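Local coordinates for protein L-Ribose isomerase (Acinetobacter, PDB 4Q0S) that isomerises the non-natural sugar L-ribose, probably to its ketose L-ribulose, in a cupin barrel that binds a cobalt ion and the sugar alcohol ribitol, at residues R20-W25 / D47-V52; A55-A60 / P70-I75; N63-G68 / I107-K112; G131-F136 / V182-G187; Y137-S142 / L178-R183. All blocks are in the same frame, centred on the assembly; numbering follows the deposited sequence.

Contact 1. Residues R20-W25 / D47-V52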
# COMPACT_ATOMS: atom_id res chain seq x y z
N ARG A 20 -1.91 -1.82 29.35
CA ARG A 20 -1.82 -2.84 28.32
C ARG A 20 -2.90 -2.65 27.25
O ARG A 20 -2.62 -2.75 26.05
CB ARG A 20 -1.94 -4.24 28.92
CG ARG A 20 -1.90 -5.35 27.88
CD ARG A 20 -2.04 -6.71 28.51
NE ARG A 20 -2.29 -7.75 27.52
CZ ARG A 20 -2.36 -9.05 27.81
NH1 ARG A 20 -2.20 -9.46 29.06
NH2 ARG A 20 -2.62 -9.93 26.86
N GLU A 21 -4.13 -2.38 27.66
CA GLU A 21 -5.20 -2.18 26.69
C GLU A 21 -4.89 -0.96 25.83
O GLU A 21 -5.07 -0.99 24.62
CB GLU A 21 -6.55 -1.98 27.38
CG GLU A 21 -7.04 -3.17 28.20
CD GLU A 21 -8.31 -2.84 28.96
OE1 GLU A 21 -8.39 -1.72 29.51
OE2 GLU A 21 -9.22 -3.70 29.03
N TYR A 22 -4.39 0.10 26.46
CA TYR A 22 -4.07 1.31 25.74
C TYR A 22 -3.01 1.09 24.67
O TYR A 22 -3.21 1.40 23.50
CB TYR A 22 -3.59 2.41 26.68
CG TYR A 22 -3.44 3.73 25.96
CD1 TYR A 22 -4.56 4.53 25.72
CD2 TYR A 22 -2.21 4.14 25.45
CE1 TYR A 22 -4.45 5.70 24.98
CE2 TYR A 22 -2.09 5.31 24.71
CZ TYR A 22 -3.22 6.09 24.48
OH TYR A 22 -3.11 7.26 23.76
N ASP A 23 -1.86 0.57 25.09
CA ASP A 23 -0.76 0.32 24.17
C ASP A 23 -1.12 -0.62 23.02
O ASP A 23 -0.83 -0.32 21.86
CB ASP A 23 0.45 -0.23 24.92
CG ASP A 23 1.20 0.85 25.66
OD1 ASP A 23 0.64 1.96 25.80
OD2 ASP A 23 2.33 0.60 26.10
N GLU A 24 -1.74 -1.76 23.33
CA GLU A 24 -2.09 -2.69 22.26
C GLU A 24 -3.02 -2.01 21.26
O GLU A 24 -2.90 -2.20 20.05
CB GLU A 24 -2.74 -3.95 22.84
CG GLU A 24 -1.88 -4.65 23.88
CD GLU A 24 -2.39 -6.03 24.26
OE1 GLU A 24 -3.62 -6.24 24.21
OE2 GLU A 24 -1.56 -6.90 24.62
N TRP A 25 -3.93 -1.18 21.77
CA TRP A 25 -4.88 -0.45 20.94
C TRP A 25 -4.17 0.57 20.06
O TRP A 25 -4.29 0.54 18.83
CB TRP A 25 -5.91 0.24 21.85
CG TRP A 25 -6.98 1.03 21.16
CD1 TRP A 25 -7.66 0.69 20.02
CD2 TRP A 25 -7.60 2.24 21.63
NE1 TRP A 25 -8.66 1.60 19.76
CE2 TRP A 25 -8.64 2.57 20.74
CE3 TRP A 25 -7.37 3.08 22.74
CZ2 TRP A 25 -9.46 3.69 20.91
CZ3 TRP A 25 -8.18 4.20 22.91
CH2 TRP A 25 -9.22 4.49 22.00
N ASP A 47 0.14 9.00 24.64
CA ASP A 47 -1.00 8.73 25.51
C ASP A 47 -2.21 9.63 25.25
O ASP A 47 -3.18 9.59 26.00
CB ASP A 47 -0.60 8.85 26.98
CG ASP A 47 0.40 7.79 27.40
OD1 ASP A 47 0.43 6.72 26.76
OD2 ASP A 47 1.14 8.03 28.37
N SER A 48 -2.14 10.45 24.20
CA SER A 48 -3.26 11.32 23.87
C SER A 48 -3.93 10.86 22.57
O SER A 48 -5.01 11.33 22.22
CB SER A 48 -2.78 12.77 23.71
OG SER A 48 -2.42 13.32 24.96
N ALA A 49 -3.28 9.94 21.86
CA ALA A 49 -3.81 9.43 20.60
C ALA A 49 -5.09 8.63 20.78
O ALA A 49 -6.01 8.74 19.97
CB ALA A 49 -2.74 8.59 19.89
N GLY A 50 -5.15 7.81 21.82
CA GLY A 50 -6.33 7.01 22.07
C GLY A 50 -7.33 7.82 22.88
O GLY A 50 -7.03 8.22 24.01
N ILE A 51 -8.51 8.05 22.32
CA ILE A 51 -9.53 8.87 22.98
C ILE A 51 -10.81 8.12 23.37
O ILE A 51 -11.36 7.35 22.59
CB ILE A 51 -9.92 10.05 22.06
CG1 ILE A 51 -8.66 10.82 21.66
CG2 ILE A 51 -10.91 10.98 22.76
CD1 ILE A 51 -8.88 11.77 20.47
N VAL A 52 -11.27 8.37 24.59
CA VAL A 52 -12.50 7.77 25.09
C VAL A 52 -13.35 8.98 25.49
O VAL A 52 -12.95 9.77 26.34
CB VAL A 52 -12.23 6.87 26.32
CG1 VAL A 52 -13.53 6.24 26.81
CG2 VAL A 52 -11.23 5.78 25.94
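Y22 and W25, one turn apart on helix 19-35, both lean on G50, the first residue of strand 50-52, at the outer strand of one sheet of the cupin barrel. Y22 sets off with CG anti to its backbone N (chi1 -172°), which carries the ring away from the helix and over to the turn before the strand. On one side CD2 and then CE2 pass the carboxylate of D47, Y22 CE2 lying 3.5 Å from D47 OD1 with the two planes 79° apart; that carboxylate has its salt bridge with R19. On the other side Y22 CE1 comes to 3.7 Å from G50 CA, and CZ meets D47 CA and G50 N. At the tip, Y22 OH accepts a nearly straight bond from G50 N (2.9 Å, 166° at the hydrogen) and is also hydrogen-bonded to N46 O, so two backbone groups grip the buried hydroxyl. W25 comes in beside it: W25 CZ3 lies 3.5 Å from G50 CA, so both rings close on that bare carbon. Further along the indole, W25 CH2 lies 3.6 Å from I51 O, which sits at the ring edge near its plane.

Contact 2. Residues A55-A60 / P70-I75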
# COMPACT_ATOMS: atom_id res chain seq x y z
N ALA A 55 -16.56 9.17 30.85
CA ALA A 55 -16.39 8.11 31.84
C ALA A 55 -17.15 6.83 31.55
O ALA A 55 -16.62 5.73 31.73
CB ALA A 55 -16.79 8.64 33.22
N ASP A 56 -18.40 6.94 31.10
CA ASP A 56 -19.18 5.74 30.81
C ASP A 56 -18.80 5.09 29.48
O ASP A 56 -19.40 4.08 29.09
CB ASP A 56 -20.68 6.07 30.83
CG ASP A 56 -21.03 7.25 29.96
OD1 ASP A 56 -20.61 7.26 28.78
OD2 ASP A 56 -21.73 8.16 30.44
N GLN A 57 -17.81 5.65 28.79
CA GLN A 57 -17.39 5.09 27.51
C GLN A 57 -16.23 4.12 27.67
O GLN A 57 -15.89 3.39 26.74
CB GLN A 57 -17.01 6.21 26.54
CG GLN A 57 -18.22 7.01 26.09
CD GLN A 57 -19.35 6.11 25.64
OE1 GLN A 57 -19.26 5.45 24.61
NE2 GLN A 57 -20.42 6.07 26.42
N TYR A 58 -15.63 4.12 28.85
CA TYR A 58 -14.52 3.22 29.12
C TYR A 58 -15.01 1.78 29.09
O TYR A 58 -14.22 0.85 28.94
CB TYR A 58 -13.89 3.56 30.46
CG TYR A 58 -12.95 4.74 30.36
CD1 TYR A 58 -11.64 4.57 29.91
CD2 TYR A 58 -13.39 6.03 30.66
CE1 TYR A 58 -10.79 5.66 29.76
CE2 TYR A 58 -12.55 7.13 30.51
CZ TYR A 58 -11.25 6.94 30.05
OH TYR A 58 -10.42 8.02 29.86
N ASP A 59 -16.32 1.59 29.23
CA ASP A 59 -16.88 0.24 29.20
C ASP A 59 -16.65 -0.39 27.83
O ASP A 59 -16.97 -1.56 27.62
CB ASP A 59 -18.38 0.25 29.51
CG ASP A 59 -18.67 0.24 31.00
OD1 ASP A 59 -17.90 -0.40 31.75
OD2 ASP A 59 -19.68 0.84 31.42
N ALA A 60 -16.12 0.39 26.90
CA ALA A 60 -15.84 -0.15 25.58
C ALA A 60 -14.78 -1.23 25.75
O ALA A 60 -14.71 -2.18 24.98
CB ALA A 60 -15.32 0.95 24.66
N PRO A 70 -21.54 -0.53 20.44
CA PRO A 70 -21.60 0.92 20.24
C PRO A 70 -21.06 1.75 21.41
O PRO A 70 -21.71 1.89 22.45
CB PRO A 70 -23.08 1.17 19.99
CG PRO A 70 -23.75 0.12 20.84
CD PRO A 70 -22.90 -1.10 20.57
N TYR A 71 -19.86 2.30 21.22
CA TYR A 71 -19.24 3.16 22.21
C TYR A 71 -18.59 4.32 21.48
O TYR A 71 -18.36 4.25 20.27
CB TYR A 71 -18.20 2.38 23.02
CG TYR A 71 -18.81 1.48 24.08
CD1 TYR A 71 -19.25 2.01 25.29
CD2 TYR A 71 -18.99 0.12 23.85
CE1 TYR A 71 -19.85 1.21 26.26
CE2 TYR A 71 -19.60 -0.70 24.80
CZ TYR A 71 -20.03 -0.14 26.01
OH TYR A 71 -20.64 -0.94 26.95
N GLU A 72 -18.31 5.40 22.20
CA GLU A 72 -17.70 6.58 21.60
C GLU A 72 -16.25 6.66 22.03
O GLU A 72 -15.92 7.08 23.15
CB GLU A 72 -18.50 7.83 21.98
CG GLU A 72 -19.99 7.65 21.66
CD GLU A 72 -20.87 8.87 21.92
OE1 GLU A 72 -20.51 9.72 22.76
OE2 GLU A 72 -21.93 8.97 21.27
N ALA A 73 -15.38 6.22 21.12
CA ALA A 73 -13.94 6.19 21.35
C ALA A 73 -13.26 6.05 19.99
O ALA A 73 -13.81 5.45 19.06
CB ALA A 73 -13.58 5.02 22.24
N MET A 74 -12.05 6.58 19.88
CA MET A 74 -11.32 6.52 18.62
C MET A 74 -9.87 6.87 18.84
O MET A 74 -9.47 7.29 19.93
CB MET A 74 -11.90 7.54 17.64
CG MET A 74 -11.54 8.97 18.04
SD MET A 74 -12.45 10.23 17.15
CE MET A 74 -11.79 9.96 15.49
N ILE A 75 -9.09 6.71 17.78
CA ILE A 75 -7.67 7.03 17.83
C ILE A 75 -7.39 8.09 16.79
O ILE A 75 -7.95 8.05 15.69
CB ILE A 75 -6.80 5.79 17.51
CG1 ILE A 75 -6.93 4.77 18.63
CG2 ILE A 75 -5.34 6.22 17.30
CD1 ILE A 75 -6.08 3.55 18.43
O HOH W 1 -21.93 0.29 28.92
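Y71 lays one face of its ring against the turn Q57-A60, and this is the main packing surface of the contact. CG stands anti to its own carbonyl carbon (chi1 -78°), and from there the ring runs out along A60 and D59. A60 CA sits over the face in a CH-pi contact, 3.7 Å from the ring centroid, while A60 CB touches Y71 CG at 3.6 Å. Farther out on the same face lies the backbone carbon of D59, and D59 CB reaches Y71 OH at 3.6 Å. The edge of the ring takes Q57 OE1 beside CD1. Beyond the hydroxyl a water sits in the ring plane, 2.7 Å from Y71 OH, with a weak bond to D59 OD2; the other carboxylate oxygen, OD1, is bonded to R14 N.

At E72 the chain approaches strand 73-82, which pairs with strand 50-52 in the cupin barrel, so the contact fastens the loop leaving strand 50-52 to the start of its neighbour. E72 N gives its hydrogen to Q57 OE1, short and nearly straight (2.6 Å, 165°), the donor tilted 19° from the amide's carbonyl plane. The bend at chi2 folds the Q57 amide back so that NE2 bonds D56 OD1 at 2.6 Å while OE1 faces E72, which fixes its rotation. E72 itself extends beyond CG, and its carboxylate is taken by R171 and Y175; R171 also bridges to D56.

Contact 3. Residues N63-G68 / I107-K112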
# COMPACT_ATOMS: atom_id res chain seq x y z
N ASN A 63 -15.39 -5.59 26.78
CA ASN A 63 -15.32 -6.65 25.78
C ASN A 63 -14.28 -6.34 24.70
O ASN A 63 -13.94 -7.21 23.89
CB ASN A 63 -16.70 -6.89 25.17
CG ASN A 63 -17.67 -7.48 26.17
OD1 ASN A 63 -17.32 -8.39 26.92
ND2 ASN A 63 -18.90 -6.96 26.19
N GLY A 64 -13.78 -5.11 24.69
CA GLY A 64 -12.76 -4.74 23.73
C GLY A 64 -13.18 -4.11 22.41
O GLY A 64 -14.34 -4.13 22.02
N MET A 65 -12.18 -3.56 21.72
CA MET A 65 -12.38 -2.88 20.45
C MET A 65 -12.86 -3.75 19.28
O MET A 65 -13.18 -3.23 18.22
CB MET A 65 -11.09 -2.15 20.06
CG MET A 65 -10.85 -0.88 20.86
SD MET A 65 -12.13 0.38 20.55
CE MET A 65 -12.78 0.58 22.19
N TRP A 66 -12.92 -5.07 19.47
CA TRP A 66 -13.43 -5.92 18.40
C TRP A 66 -14.77 -6.53 18.76
O TRP A 66 -15.26 -7.42 18.07
CB TRP A 66 -12.42 -7.02 18.03
CG TRP A 66 -11.31 -6.49 17.15
CD1 TRP A 66 -10.13 -5.95 17.57
CD2 TRP A 66 -11.35 -6.32 15.73
NE1 TRP A 66 -9.43 -5.44 16.50
CE2 TRP A 66 -10.16 -5.65 15.36
CE3 TRP A 66 -12.27 -6.65 14.73
CZ2 TRP A 66 -9.87 -5.31 14.03
CZ3 TRP A 66 -11.99 -6.32 13.41
CH2 TRP A 66 -10.80 -5.65 13.07
N SER A 67 -15.37 -6.04 19.84
CA SER A 67 -16.67 -6.55 20.27
C SER A 67 -17.76 -6.11 19.29
O SER A 67 -18.75 -6.82 19.09
CB SER A 67 -17.02 -6.05 21.68
OG SER A 67 -17.39 -4.69 21.68
N GLY A 68 -17.58 -4.94 18.68
CA GLY A 68 -18.56 -4.44 17.74
C GLY A 68 -19.61 -3.59 18.42
O GLY A 68 -20.49 -3.01 17.77
N ILE A 107 -8.67 6.38 13.45
CA ILE A 107 -8.99 4.97 13.42
C ILE A 107 -10.15 4.66 14.36
O ILE A 107 -10.08 4.88 15.57
CB ILE A 107 -7.76 4.12 13.79
CG1 ILE A 107 -6.61 4.47 12.84
CG2 ILE A 107 -8.10 2.63 13.70
CD1 ILE A 107 -5.36 3.66 13.06
N VAL A 108 -11.23 4.15 13.77
CA VAL A 108 -12.43 3.81 14.49
C VAL A 108 -12.75 2.33 14.29
O VAL A 108 -12.88 1.86 13.16
CB VAL A 108 -13.61 4.66 13.97
CG1 VAL A 108 -14.88 4.29 14.70
CG2 VAL A 108 -13.29 6.14 14.15
N HIS A 109 -12.85 1.61 15.39
CA HIS A 109 -13.14 0.19 15.32
C HIS A 109 -14.62 -0.07 15.09
O HIS A 109 -15.46 0.82 15.29
CB HIS A 109 -12.61 -0.51 16.57
CG HIS A 109 -11.13 -0.75 16.53
ND1 HIS A 109 -10.21 0.27 16.58
CD2 HIS A 109 -10.42 -1.89 16.37
CE1 HIS A 109 -9.00 -0.23 16.45
NE2 HIS A 109 -9.09 -1.54 16.32
N PRO A 110 -14.96 -1.28 14.64
CA PRO A 110 -16.35 -1.66 14.36
C PRO A 110 -17.34 -1.29 15.45
O PRO A 110 -17.16 -1.64 16.62
CB PRO A 110 -16.25 -3.17 14.14
CG PRO A 110 -14.85 -3.37 13.64
CD PRO A 110 -14.07 -2.46 14.56
N GLY A 111 -18.40 -0.59 15.05
CA GLY A 111 -19.43 -0.19 15.98
C GLY A 111 -19.15 1.08 16.77
O GLY A 111 -20.08 1.72 17.26
N LYS A 112 -17.88 1.46 16.88
CA LYS A 112 -17.50 2.65 17.65
C LYS A 112 -17.75 3.96 16.88
O LYS A 112 -17.81 3.97 15.66
CB LYS A 112 -16.03 2.52 18.07
CG LYS A 112 -15.70 1.18 18.77
CD LYS A 112 -16.21 1.16 20.20
CE LYS A 112 -15.85 -0.15 20.94
NZ LYS A 112 -16.67 -1.32 20.50
O HOH W 2 -16.68 -2.63 23.10
O HOH W 3 -15.67 -2.86 18.33
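M65 lies against H109, and G68 against G111, where two turns meet: a type I turn from G64 to S67 and a type II turn from H109 to K112, the latter leaving strand 101-108 of the cupin barrel. At G68 the backbones come together through CA-H...O contacts, G68 CA lying 3.3 Å from P110 O. M65 CB sits over one face of the H109 imidazole, 4.0 Å from its centroid, and its sulfur is oblique to the same ring. M65 bends at chi2 and chi3, which folds its methyl CE onto K112 CE at 3.4 Å, a tight carbon pair. H109 in turn points an edge at W66: CD2 lies over the indole face, 3.7 Å from W66 NE1, in an offset edge-to-face pair with planes at 90°. P110 CG adds a looser touch on W66 CZ3. Both ring nitrogens, W66 NE1 and H109 NE2, bond E28 of the second subunit, so this aromatic pair is part of the subunit interface.

K112 turns at chi2 and chi4 to bring NZ between the two turns. One water, 2.8 Å from K112 NZ, also joins M65 O, G68 N and P110 O; another meets S67 OG, itself bonded to E69 OE1, and possibly G64 O. NZ donates to three oxygens, E69 O and the two waters, which is consistent with a charged ammonium bridging the turns.

Contact 4. Residues G131-F136 / V182-G187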
# COMPACT_ATOMS: atom_id res chain seq x y z
N GLY A 131 -11.72 0.45 5.08
CA GLY A 131 -13.03 0.27 5.68
C GLY A 131 -14.02 1.24 5.06
O GLY A 131 -13.80 1.74 3.95
N GLU A 132 -15.12 1.50 5.76
CA GLU A 132 -16.13 2.41 5.25
C GLU A 132 -16.54 3.33 6.38
O GLU A 132 -16.55 2.93 7.54
CB GLU A 132 -17.35 1.65 4.72
CG GLU A 132 -16.97 0.56 3.72
CD GLU A 132 -18.05 0.30 2.68
OE1 GLU A 132 -19.25 0.47 2.99
OE2 GLU A 132 -17.68 -0.10 1.56
N MET A 133 -16.88 4.56 6.03
CA MET A 133 -17.24 5.54 7.03
C MET A 133 -18.69 5.98 6.91
O MET A 133 -19.13 6.43 5.86
CB MET A 133 -16.31 6.73 6.88
CG MET A 133 -16.59 7.90 7.79
SD MET A 133 -15.59 9.29 7.28
CE MET A 133 -15.38 10.18 8.85
N GLU A 134 -19.43 5.82 8.00
CA GLU A 134 -20.82 6.23 8.03
C GLU A 134 -20.88 7.54 8.80
O GLU A 134 -20.62 7.59 10.00
CB GLU A 134 -21.69 5.16 8.70
CG GLU A 134 -21.90 3.94 7.80
CD GLU A 134 -22.93 2.96 8.34
OE1 GLU A 134 -23.86 2.62 7.59
OE2 GLU A 134 -22.80 2.52 9.50
N VAL A 135 -21.19 8.60 8.06
CA VAL A 135 -21.26 9.94 8.62
C VAL A 135 -22.70 10.36 8.86
O VAL A 135 -23.58 10.15 8.01
CB VAL A 135 -20.59 10.97 7.67
CG1 VAL A 135 -20.46 12.32 8.37
CG2 VAL A 135 -19.22 10.46 7.24
N PHE A 136 -22.94 10.93 10.03
CA PHE A 136 -24.26 11.41 10.41
C PHE A 136 -24.03 12.89 10.62
O PHE A 136 -23.06 13.28 11.27
CB PHE A 136 -24.71 10.73 11.71
CG PHE A 136 -24.57 9.23 11.68
CD1 PHE A 136 -25.51 8.44 11.02
CD2 PHE A 136 -23.47 8.61 12.27
CE1 PHE A 136 -25.35 7.05 10.95
CE2 PHE A 136 -23.30 7.23 12.21
CZ PHE A 136 -24.25 6.45 11.54
N VAL A 182 -24.46 9.65 5.07
CA VAL A 182 -23.71 9.32 3.87
C VAL A 182 -22.68 8.26 4.25
O VAL A 182 -22.12 8.29 5.35
CB VAL A 182 -23.00 10.57 3.27
CG1 VAL A 182 -21.94 11.10 4.23
CG2 VAL A 182 -22.39 10.22 1.94
N ARG A 183 -22.46 7.31 3.35
CA ARG A 183 -21.49 6.26 3.59
C ARG A 183 -20.34 6.49 2.62
O ARG A 183 -20.53 6.45 1.40
CB ARG A 183 -22.13 4.89 3.36
CG ARG A 183 -21.27 3.71 3.80
CD ARG A 183 -22.13 2.53 4.23
NE ARG A 183 -21.32 1.35 4.53
CZ ARG A 183 -21.78 0.26 5.14
NH1 ARG A 183 -23.05 0.21 5.53
NH2 ARG A 183 -20.98 -0.78 5.35
N LEU A 184 -19.15 6.75 3.16
CA LEU A 184 -17.97 7.03 2.35
C LEU A 184 -17.05 5.82 2.26
O LEU A 184 -16.90 5.06 3.23
CB LEU A 184 -17.19 8.20 2.95
CG LEU A 184 -17.95 9.52 3.15
CD1 LEU A 184 -17.04 10.54 3.84
CD2 LEU A 184 -18.45 10.04 1.81
N ARG A 185 -16.41 5.66 1.10
CA ARG A 185 -15.50 4.55 0.86
C ARG A 185 -14.19 5.03 0.26
O ARG A 185 -14.08 6.17 -0.19
CB ARG A 185 -16.14 3.54 -0.10
CG ARG A 185 -17.26 2.72 0.52
CD ARG A 185 -17.91 1.82 -0.52
NE ARG A 185 -18.97 2.52 -1.23
CZ ARG A 185 -20.19 2.72 -0.75
NH1 ARG A 185 -20.50 2.26 0.46
NH2 ARG A 185 -21.08 3.39 -1.45
N ALA A 186 -13.19 4.15 0.25
CA ALA A 186 -11.90 4.50 -0.32
C ALA A 186 -12.11 4.81 -1.79
O ALA A 186 -12.85 4.10 -2.47
CB ALA A 186 -10.91 3.34 -0.15
N GLY A 187 -11.48 5.87 -2.28
CA GLY A 187 -11.61 6.21 -3.68
C GLY A 187 -12.70 7.24 -3.96
O GLY A 187 -12.77 7.76 -5.07
O HOH W 4 -13.48 1.51 1.47
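R183 lies across E132 and E134, its extended chain passing between two carboxylates on one face of an antiparallel strand pair. R183 NE bonds E132 OE1 at 2.7 Å, meeting the oxygen nearly along its C-O axis, with the carboxylate and guanidinium planes 84° apart; the bond is bent, 138° at the hydrogen. R183 NH1 reaches back the other way to E134 OE1 at 3.3 Å, a long ion pair with planes 63° apart. E134 is claimed more firmly elsewhere: Y181 OH bonds its OE1 and R202 its OE2. R185, bent at chi3, brings NH1 round to the E132 OE1 already used by R183, a weak bond. One oxygen thus faces two guanidiniums, which would tend to keep E132 ionised.

The face with M133, V135, V182 and L184 is apolar. M133 and L184 lie alongside each other with their tips in the same direction, M133 SD 3.9 Å from L184 CD1. V135 CB touches V182 CG1 at 3.7 Å, and V135 crosses L184 at a slant, its CG2 near CD1. Between the faces, M133 and L184 exchange two backbone bonds (M133 N to L184 O, 2.8 Å), as do V135 and V182.

Strand 132-137 is flanked by strands 180-185 and 199-202 in one sheet of the cupin barrel. The apolar face packs inward on Y126 and V128 of strand 124-130 and on F191 and M193 of strand 191-193, which belong to the other sheet.

Contact 5. Residues Y137-S142 / L178-R183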
# COMPACT_ATOMS: atom_id res chain seq x y z
N TYR A 137 -24.89 13.73 10.04
CA TYR A 137 -24.70 15.16 10.20
C TYR A 137 -25.95 15.99 9.97
O TYR A 137 -26.96 15.50 9.45
CB TYR A 137 -23.61 15.65 9.25
CG TYR A 137 -24.00 15.55 7.79
CD1 TYR A 137 -23.99 14.32 7.13
CD2 TYR A 137 -24.38 16.68 7.06
CE1 TYR A 137 -24.35 14.22 5.79
CE2 TYR A 137 -24.74 16.60 5.72
CZ TYR A 137 -24.72 15.36 5.09
OH TYR A 137 -25.06 15.26 3.76
N SER A 138 -25.86 17.26 10.36
CA SER A 138 -26.95 18.21 10.19
C SER A 138 -26.59 19.04 8.96
O SER A 138 -25.55 19.69 8.93
CB SER A 138 -27.07 19.12 11.41
OG SER A 138 -28.09 20.09 11.21
N PRO A 139 -27.45 19.02 7.94
CA PRO A 139 -27.22 19.77 6.70
C PRO A 139 -27.27 21.29 6.87
O PRO A 139 -26.85 22.04 5.98
CB PRO A 139 -28.30 19.24 5.77
CG PRO A 139 -29.42 18.94 6.71
CD PRO A 139 -28.72 18.28 7.87
N THR A 140 -27.79 21.76 8.01
CA THR A 140 -27.83 23.19 8.28
C THR A 140 -26.84 23.52 9.38
O THR A 140 -26.66 22.75 10.31
CB THR A 140 -29.24 23.68 8.72
OG1 THR A 140 -29.75 22.83 9.75
CG2 THR A 140 -30.19 23.69 7.55
N PRO A 141 -26.17 24.68 9.27
CA PRO A 141 -25.20 25.06 10.29
C PRO A 141 -25.91 25.52 11.55
O PRO A 141 -27.12 25.75 11.53
CB PRO A 141 -24.42 26.18 9.62
CG PRO A 141 -25.48 26.85 8.80
CD PRO A 141 -26.20 25.67 8.18
N SER A 142 -25.16 25.65 12.63
CA SER A 142 -25.72 26.12 13.88
C SER A 142 -25.68 27.65 13.80
O SER A 142 -24.63 28.22 13.48
CB SER A 142 -24.87 25.65 15.06
OG SER A 142 -23.58 26.23 15.00
N LEU A 178 -28.67 14.95 13.87
CA LEU A 178 -27.79 14.55 12.77
C LEU A 178 -28.55 13.60 11.86
O LEU A 178 -28.18 12.43 11.71
CB LEU A 178 -26.52 13.89 13.31
CG LEU A 178 -25.59 14.83 14.09
CD1 LEU A 178 -26.29 15.36 15.34
CD2 LEU A 178 -24.31 14.09 14.46
N THR A 179 -29.59 14.13 11.23
CA THR A 179 -30.48 13.36 10.36
C THR A 179 -29.94 13.00 8.98
O THR A 179 -30.40 12.02 8.38
CB THR A 179 -31.82 14.10 10.22
OG1 THR A 179 -31.60 15.36 9.58
CG2 THR A 179 -32.42 14.36 11.59
N SER A 180 -29.00 13.78 8.46
CA SER A 180 -28.42 13.48 7.15
C SER A 180 -27.38 12.38 7.31
O SER A 180 -26.67 12.32 8.31
CB SER A 180 -27.79 14.72 6.53
OG SER A 180 -28.79 15.58 6.00
N TYR A 181 -27.28 11.52 6.30
CA TYR A 181 -26.36 10.39 6.35
C TYR A 181 -25.69 10.13 5.01
O TYR A 181 -26.28 10.36 3.95
CB TYR A 181 -27.13 9.14 6.79
CG TYR A 181 -26.45 7.82 6.50
CD1 TYR A 181 -25.64 7.20 7.45
CD2 TYR A 181 -26.63 7.17 5.27
CE1 TYR A 181 -25.05 5.96 7.20
CE2 TYR A 181 -26.05 5.94 5.01
CZ TYR A 181 -25.26 5.34 5.98
OH TYR A 181 -24.70 4.11 5.72
N VAL A 182 -24.46 9.65 5.07
CA VAL A 182 -23.71 9.32 3.87
C VAL A 182 -22.68 8.26 4.25
O VAL A 182 -22.12 8.29 5.35
CB VAL A 182 -23.00 10.57 3.27
CG1 VAL A 182 -21.94 11.10 4.23
CG2 VAL A 182 -22.39 10.22 1.94
N ARG A 183 -22.46 7.31 3.35
CA ARG A 183 -21.49 6.26 3.59
C ARG A 183 -20.34 6.49 2.62
O ARG A 183 -20.53 6.45 1.40
CB ARG A 183 -22.13 4.89 3.36
CG ARG A 183 -21.27 3.71 3.80
CD ARG A 183 -22.13 2.53 4.23
NE ARG A 183 -21.32 1.35 4.53
CZ ARG A 183 -21.78 0.26 5.14
NH1 ARG A 183 -23.05 0.21 5.53
NH2 ARG A 183 -20.98 -0.78 5.35
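The ring of Y137 carries S180 on one face: CB sits over its centre, 3.5 Å from the centroid and 14° off the normal, a CH-pi contact. Obliquely to the ring lie Y181 N and V182 CG1, the latter 4.2 Å from Y137 CE1. The pose follows from chi1: CG lies between the backbone N and the carbonyl carbon (67°), the crowded position, which folds the ring back over the neighbouring strand. Its hydroxyl goes on to P156 O. P156 lines one ribitol pocket; a bound ribitol lies about 6 Å from the Y137 side chain.

Alongside the ring contact the backbones form the last pair of strands 132-137 and 180-185 in the cupin barrel. Y137 N bonds S180 O at 2.9 Å, and S180 N returns a bond to Y137 O, somewhat bent at 140°. Y137 O also has L178 CA nearby, in a CA-H...O contact at 3.6 Å, and L178 CB packs against the Y137 backbone. Past the pair, P139 swings its ring over the serine hydroxyl, P139 CD 3.3 Å from S180 OG, whose bond is to V157 O.

Overall arrangement
Contacts 1, 2 and 3 form one cluster, with centres 9 to 13 Å apart, on the sheet where strands 50-52, 73-82 and 101-108 lie side by side. I51 bonds M74 between contacts 1 and 2, and I107 bonds I75 between contacts 2 and 3. Contact 1 closes before the others open, whereas the segments of contacts 2 and 3 alternate along the chain. Contacts 4 and 5 come later, on strands 132-137 and 180-185 of the second sheet; they share V182 and R183. Contacts 1 and 5, with centres about 29 Å apart, are on opposite sides of the chain's centre. Contacts 1 and 3 touch the second subunit, while contact 5 lies near a ribitol pocket.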